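PDB 5MQR: beta-L-arabinobiosidase from Bacteroides thetaiotaomicron, which probably hydrolyses glycosidic linkages of arabinofuranose-containing side chains of plant pectin, as a multidomain gut bacterial glycosidase. Local coordinates for residues Trp677-His682 / Tyr717-Leu722; Met836-Leu839 / Met845-Arg848. One frame throughout, in Å; residues are numbered along the deposited sequence.

Overall arrangement
Starting from the N terminus, the chain first passes through the beta-rich part of the molecule and only then enters the helical glycosidase region that holds both contacts. Contact 1 brings the late turn of helix 666-680 against that of helix 712-719, closing a loop of 34 residues. Contact 2 comes later and is far more local: helices 820-839 and 843-864 meet across a five-residue interval, making a tight hairpin. The two lie in series along the chain, without nesting or crossing. The centres of contact 1 and contact 2 are about 30 Å apart, and the nearest atoms of contact 1 and contact 2 about 10 Å apart. Helix 754-765 runs between them, receiving Y717, R720 and W721 from one and M836 and L839 from the other.

Contact 1 of 2, residues Trp677-His682 / Tyr717-Leu722; sequences WSLRKH and YESRWL
In the helical glycosidase region, the late turns of helices 666-680 and 712-719 meet through L679 on one side and E718 and S719 on the other. The backbones stay well apart, with L679 CA 8.3 Å from S719 CA, and the leucine spans most of the gap. Its CG lies anti to the backbone N (chi1 179°), which carries both methyls toward the second helix. The CD2 branch does the closer work: it sits 3.6 Å from S719 OG and 4.0 Å from E718 CG, while CD1 approaches the same S719 OG only to 4.2 Å. The side chains of L679 and E718 run antiparallel and overlap side by side, which brings the methyl against E718 CG.

A bend at chi2 (87°) turns the E718 carboxylate to other partners: OE1 takes the backbone N-H of D1023 and OE2 that of N1022, at the start of helix 1022-1029. Held by two bonds, the carboxylate leaves its CG methylene against the leucine. The hydroxyl of S719 is likewise occupied, bonded to H715 O one turn back, and what it offers L679 is van der Waals packing.

Past the serine, residues S719 to L722 form a type I beta turn, with L722 N 3.1 Å from S719 O. Within that turn, R720 NE bonds Y717 O and its NH2 makes a salt bridge to D1023. The result is packing between the late turns of neighbouring helices, with the polar ends of E718 and S719 bonded away from the leucine, to the start of helix 1022-1029 and to the serine's own helix; it is consistent with the (alpha/alpha)6 barrel of six-hairpin glycosidases.

Contact 2 of 2, residues Met836-Leu839 / Met845-Arg848; sequences MGIL and MAMR
M845 lays its selenomethionine side chain over the backbone of G837. CG lies anti to the backbone N (chi1 174°) and the chain stays extended beyond it, so a run of atoms passes along the glycine: SE is 3.9 Å from G837 CA, and the terminal CE is 3.7 Å from G837 N. The same methyl end reaches M836 CB at 4.2 Å.

Because G837 has no side chain, the two helices come unusually near at this point, with G837 CA 4.5 Å from A846 CA and 4.2 Å from A846 N. One residue further on, A846 meets I838: the alanine methyl CB lies 3.7 Å from I838 CG1, and also touches the backbone, 4.1 Å from I838 N. CG1 is anti to the carbonyl carbon (chi1 -64°), a setting that leaves this branch facing the alanine.

M836 gives little more than its CB here; the rest of it turns off to A755 and L759 of helix 754-765 and M771 of helix 768-788. M845 in turn rests on T775 and E779 of that second helix, so both selenomethionines tie the hairpin to its neighbours. S834, on helix 820-839, bonds A846 O through its OG across the hairpin, whereas D842 OD1 meets M845 N within the start of helix 843-864.

Between the two segments themselves the interaction is van der Waals in kind, with methyl and selenium lying against glycine backbone and alanine methyl against isoleucine. The contact itself thus works by close fit, while the S834 bond adds a directional tie between the same two helices.

Contact 1 of 2, residues Trp677-His682 / Tyr717-Leu722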
loop_
_atom_site.group_PDB
_atom_site.type_symbol
_atom_site.label_atom_id
_atom_site.label_comp_id
_atom_site.label_asym_id
_atom_site.label_seq_id
_atom_site.Cartn_x
_atom_site.Cartn_y
_atom_site.Cartn_z
ATOM N N TRP A 677 -9.957 -24.116 2.939
ATOM C CA TRP A 677 -10.340 -24.811 4.157
ATOM C C TRP A 677 -10.893 -26.204 3.843
ATOM O O TRP A 677 -10.689 -27.166 4.586
ATOM C CB TRP A 677 -11.394 -23.958 4.891
ATOM C CG TRP A 677 -11.982 -24.533 6.150
ATOM C CD1 TRP A 677 -11.489 -24.419 7.416
ATOM C CD2 TRP A 677 -13.203 -25.237 6.262
ATOM N NE1 TRP A 677 -12.324 -25.030 8.311
ATOM C CE2 TRP A 677 -13.389 -25.543 7.627
ATOM C CE3 TRP A 677 -14.158 -25.662 5.341
ATOM C CZ2 TRP A 677 -14.490 -26.258 8.091
ATOM C CZ3 TRP A 677 -15.257 -26.365 5.803
ATOM C CH2 TRP A 677 -15.417 -26.646 7.170
ATOM N N SER A 678 -11.609 -26.283 2.738
ATOM C CA SER A 678 -12.151 -27.520 2.267
ATOM C C SER A 678 -11.063 -28.451 1.743
ATOM O O SER A 678 -10.971 -29.586 2.180
ATOM C CB SER A 678 -13.138 -27.249 1.145
ATOM O OG SER A 678 -13.868 -28.433 0.994
ATOM N N LEU A 679 -10.255 -27.956 0.805
ATOM C CA LEU A 679 -9.152 -28.737 0.227
ATOM C C LEU A 679 -8.278 -29.352 1.312
ATOM O O LEU A 679 -7.890 -30.502 1.220
ATOM C CB LEU A 679 -8.277 -27.868 -0.677
ATOM C CG LEU A 679 -7.082 -28.575 -1.305
ATOM C CD1 LEU A 679 -7.545 -29.501 -2.416
ATOM C CD2 LEU A 679 -6.077 -27.581 -1.828
ATOM N N ARG A 680 -8.002 -28.579 2.359
ATOM C CA ARG A 680 -7.138 -29.035 3.431
ATOM C C ARG A 680 -7.621 -30.333 4.111
ATOM O O ARG A 680 -6.792 -31.142 4.562
ATOM C CB ARG A 680 -6.823 -27.883 4.415
ATOM C CG ARG A 680 -6.921 -28.193 5.901
ATOM C CD ARG A 680 -8.385 -28.011 6.232
ATOM N NE ARG A 680 -8.810 -28.802 7.304
ATOM C CZ ARG A 680 -10.009 -28.709 7.857
ATOM N NH1 ARG A 680 -10.946 -27.846 7.442
ATOM N NH2 ARG A 680 -10.253 -29.528 8.862
ATOM N N LYS A 681 -8.937 -30.554 4.137
ATOM C CA LYS A 681 -9.510 -31.774 4.709
ATOM C C LYS A 681 -9.022 -33.021 4.010
ATOM O O LYS A 681 -9.048 -34.112 4.597
ATOM C CB LYS A 681 -11.037 -31.762 4.639
ATOM C CG LYS A 681 -11.718 -30.737 5.542
ATOM C CD LYS A 681 -13.216 -30.665 5.235
ATOM C CE LYS A 681 -13.975 -29.812 6.248
ATOM N NZ LYS A 681 -14.091 -30.480 7.576
ATOM N N HIS A 682 -8.585 -32.865 2.753
ATOM C CA HIS A 682 -8.214 -33.991 1.908
ATOM C C HIS A 682 -6.759 -34.409 2.008
ATOM O O HIS A 682 -6.368 -35.415 1.420
ATOM C CB HIS A 682 -8.630 -33.733 0.461
ATOM C CG HIS A 682 -10.106 -33.666 0.293
ATOM N ND1 HIS A 682 -10.869 -34.782 0.032
ATOM C CD2 HIS A 682 -10.969 -32.634 0.421
ATOM C CE1 HIS A 682 -12.140 -34.431 -0.027
ATOM N NE2 HIS A 682 -12.229 -33.135 0.221
ATOM N N TYR A 717 -3.102 -28.695 -9.784
ATOM C CA TYR A 717 -3.294 -27.294 -10.215
ATOM C C TYR A 717 -3.747 -26.402 -9.047
ATOM O O TYR A 717 -3.323 -25.248 -8.944
ATOM C CB TYR A 717 -4.260 -27.175 -11.395
ATOM C CG TYR A 717 -3.624 -27.169 -12.794
ATOM C CD1 TYR A 717 -3.168 -28.333 -13.401
ATOM C CD2 TYR A 717 -3.535 -25.977 -13.534
ATOM C CE1 TYR A 717 -2.626 -28.306 -14.677
ATOM C CE2 TYR A 717 -3.002 -25.948 -14.799
ATOM C CZ TYR A 717 -2.533 -27.109 -15.372
ATOM O OH TYR A 717 -1.975 -27.032 -16.640
ATOM N N GLU A 718 -4.591 -26.932 -8.162
ATOM C CA GLU A 718 -5.024 -26.187 -6.994
ATOM C C GLU A 718 -3.946 -26.139 -5.928
ATOM O O GLU A 718 -3.672 -25.070 -5.377
ATOM C CB GLU A 718 -6.284 -26.776 -6.383
ATOM C CG GLU A 718 -6.985 -25.873 -5.355
ATOM C CD GLU A 718 -7.973 -24.894 -5.985
ATOM O OE1 GLU A 718 -7.833 -24.588 -7.195
ATOM O OE2 GLU A 718 -8.905 -24.440 -5.273
ATOM N N SER A 719 -3.357 -27.286 -5.626
ATOM C CA SER A 719 -2.446 -27.401 -4.500
ATOM C C SER A 719 -1.074 -26.802 -4.753
ATOM O O SER A 719 -0.299 -26.641 -3.815
ATOM C CB SER A 719 -2.300 -28.852 -4.075
ATOM O OG SER A 719 -3.574 -29.403 -3.755
ATOM N N ARG A 720 -0.759 -26.468 -6.006
ATOM C CA ARG A 720 0.567 -25.929 -6.327
ATOM C C ARG A 720 0.823 -24.576 -5.661
ATOM O O ARG A 720 1.975 -24.169 -5.565
ATOM C CB ARG A 720 0.798 -25.851 -7.837
ATOM C CG ARG A 720 -0.056 -24.811 -8.556
ATOM C CD ARG A 720 0.109 -24.916 -10.064
ATOM N NE ARG A 720 -0.911 -24.133 -10.775
ATOM C CZ ARG A 720 -0.777 -23.626 -12.005
ATOM N NH1 ARG A 720 0.358 -23.770 -12.679
ATOM N NH2 ARG A 720 -1.781 -22.934 -12.555
ATOM N N TRP A 721 -0.242 -23.907 -5.195
ATOM C CA TRP A 721 -0.156 -22.599 -4.536
ATOM C C TRP A 721 0.115 -22.642 -3.043
ATOM O O TRP A 721 0.371 -21.600 -2.435
ATOM C CB TRP A 721 -1.425 -21.770 -4.818
ATOM C CG TRP A 721 -1.628 -21.581 -6.271
ATOM C CD1 TRP A 721 -2.516 -22.252 -7.059
ATOM C CD2 TRP A 721 -0.887 -20.720 -7.144
ATOM N NE1 TRP A 721 -2.398 -21.839 -8.356
ATOM C CE2 TRP A 721 -1.396 -20.908 -8.441
ATOM C CE3 TRP A 721 0.159 -19.805 -6.957
ATOM C CZ2 TRP A 721 -0.904 -20.225 -9.543
ATOM C CZ3 TRP A 721 0.650 -19.123 -8.056
ATOM C CH2 TRP A 721 0.110 -19.336 -9.344
ATOM N N LEU A 722 0.052 -23.833 -2.451
ATOM C CA LEU A 722 0.334 -24.009 -1.037
ATOM C C LEU A 722 1.820 -23.799 -0.808
ATOM O O LEU A 722 2.651 -24.368 -1.510
ATOM C CB LEU A 722 -0.072 -25.401 -0.556
ATOM C CG LEU A 722 -1.531 -25.810 -0.700
ATOM C CD1 LEU A 722 -1.670 -27.245 -0.238
ATOM C CD2 LEU A 722 -2.473 -24.877 0.046
#

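Contact 2 of 2, residues Met836-Leu839 / Met845-Arg848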
loop_
_atom_site.group_PDB
_atom_site.type_symbol
_atom_site.label_atom_id
_atom_site.label_comp_id
_atom_site.label_asym_id
_atom_site.label_seq_id
_atom_site.Cartn_x
_atom_site.Cartn_y
_atom_site.Cartn_z
HETATM N N MSE A 836 10.058 -30.813 -20.454
HETATM C CA MSE A 836 10.895 -31.435 -19.411
HETATM C C MSE A 836 12.152 -32.063 -19.958
HETATM O O MSE A 836 13.144 -32.154 -19.254
HETATM C CB MSE A 836 10.128 -32.461 -18.560
HETATM C CG MSE A 836 9.087 -31.717 -17.724
HETATM SE SE MSE A 836 8.059 -32.942 -16.566
HETATM C CE MSE A 836 6.367 -33.013 -17.563
ATOM N N GLY A 837 12.108 -32.539 -21.201
ATOM C CA GLY A 837 13.298 -32.997 -21.909
ATOM C C GLY A 837 14.326 -31.892 -22.088
ATOM O O GLY A 837 15.501 -32.091 -21.800
ATOM N N ILE A 838 13.882 -30.720 -22.535
ATOM C CA ILE A 838 14.778 -29.572 -22.709
ATOM C C ILE A 838 15.389 -29.141 -21.369
ATOM O O ILE A 838 16.582 -28.881 -21.303
ATOM C CB ILE A 838 14.067 -28.370 -23.355
ATOM C CG1 ILE A 838 13.607 -28.728 -24.777
ATOM C CG2 ILE A 838 14.986 -27.143 -23.385
ATOM C CD1 ILE A 838 12.458 -27.853 -25.263
ATOM N N LEU A 839 14.573 -29.088 -20.306
ATOM C CA LEU A 839 15.059 -28.726 -18.962
ATOM C C LEU A 839 15.997 -29.808 -18.382
ATOM O O LEU A 839 16.887 -29.488 -17.613
ATOM C CB LEU A 839 13.879 -28.455 -18.010
ATOM C CG LEU A 839 12.906 -27.313 -18.392
ATOM C CD1 LEU A 839 11.742 -27.268 -17.425
ATOM C CD2 LEU A 839 13.570 -25.941 -18.468
HETATM N N MSE A 845 14.676 -36.749 -25.931
HETATM C CA MSE A 845 13.372 -36.821 -25.279
HETATM C C MSE A 845 12.512 -35.648 -25.702
HETATM O O MSE A 845 11.318 -35.807 -25.920
HETATM C CB MSE A 845 13.556 -36.845 -23.761
HETATM C CG MSE A 845 12.258 -36.772 -22.965
HETATM SE SE MSE A 845 12.656 -36.765 -21.018
HETATM C CE MSE A 845 10.883 -36.021 -20.623
ATOM N N ALA A 846 13.111 -34.465 -25.809
ATOM C CA ALA A 846 12.387 -33.299 -26.275
ATOM C C ALA A 846 11.742 -33.561 -27.627
ATOM O O ALA A 846 10.580 -33.260 -27.806
ATOM C CB ALA A 846 13.292 -32.092 -26.358
HETATM N N MSE A 847 12.485 -34.147 -28.556
HETATM C CA MSE A 847 11.953 -34.428 -29.888
HETATM C C MSE A 847 10.942 -35.550 -29.874
HETATM O O MSE A 847 9.880 -35.396 -30.441
HETATM C CB MSE A 847 13.074 -34.769 -30.866
HETATM C CG MSE A 847 12.611 -34.982 -32.315
HETATM SE SE MSE A 847 11.560 -33.416 -32.910
HETATM C CE MSE A 847 12.855 -31.966 -32.651
ATOM N N ARG A 848 11.259 -36.683 -29.240
ATOM C CA ARG A 848 10.305 -37.817 -29.135
ATOM C C ARG A 848 8.902 -37.376 -28.675
ATOM O O ARG A 848 7.892 -37.781 -29.265
ATOM C CB ARG A 848 10.811 -38.921 -28.197
ATOM C CG ARG A 848 11.733 -39.930 -28.847
ATOM C CD ARG A 848 12.207 -40.989 -27.863
ATOM N NE ARG A 848 13.290 -40.512 -27.002
ATOM C CZ ARG A 848 14.575 -40.388 -27.363
ATOM N NH1 ARG A 848 14.989 -40.680 -28.593
ATOM N NH2 ARG A 848 15.458 -39.944 -26.475
#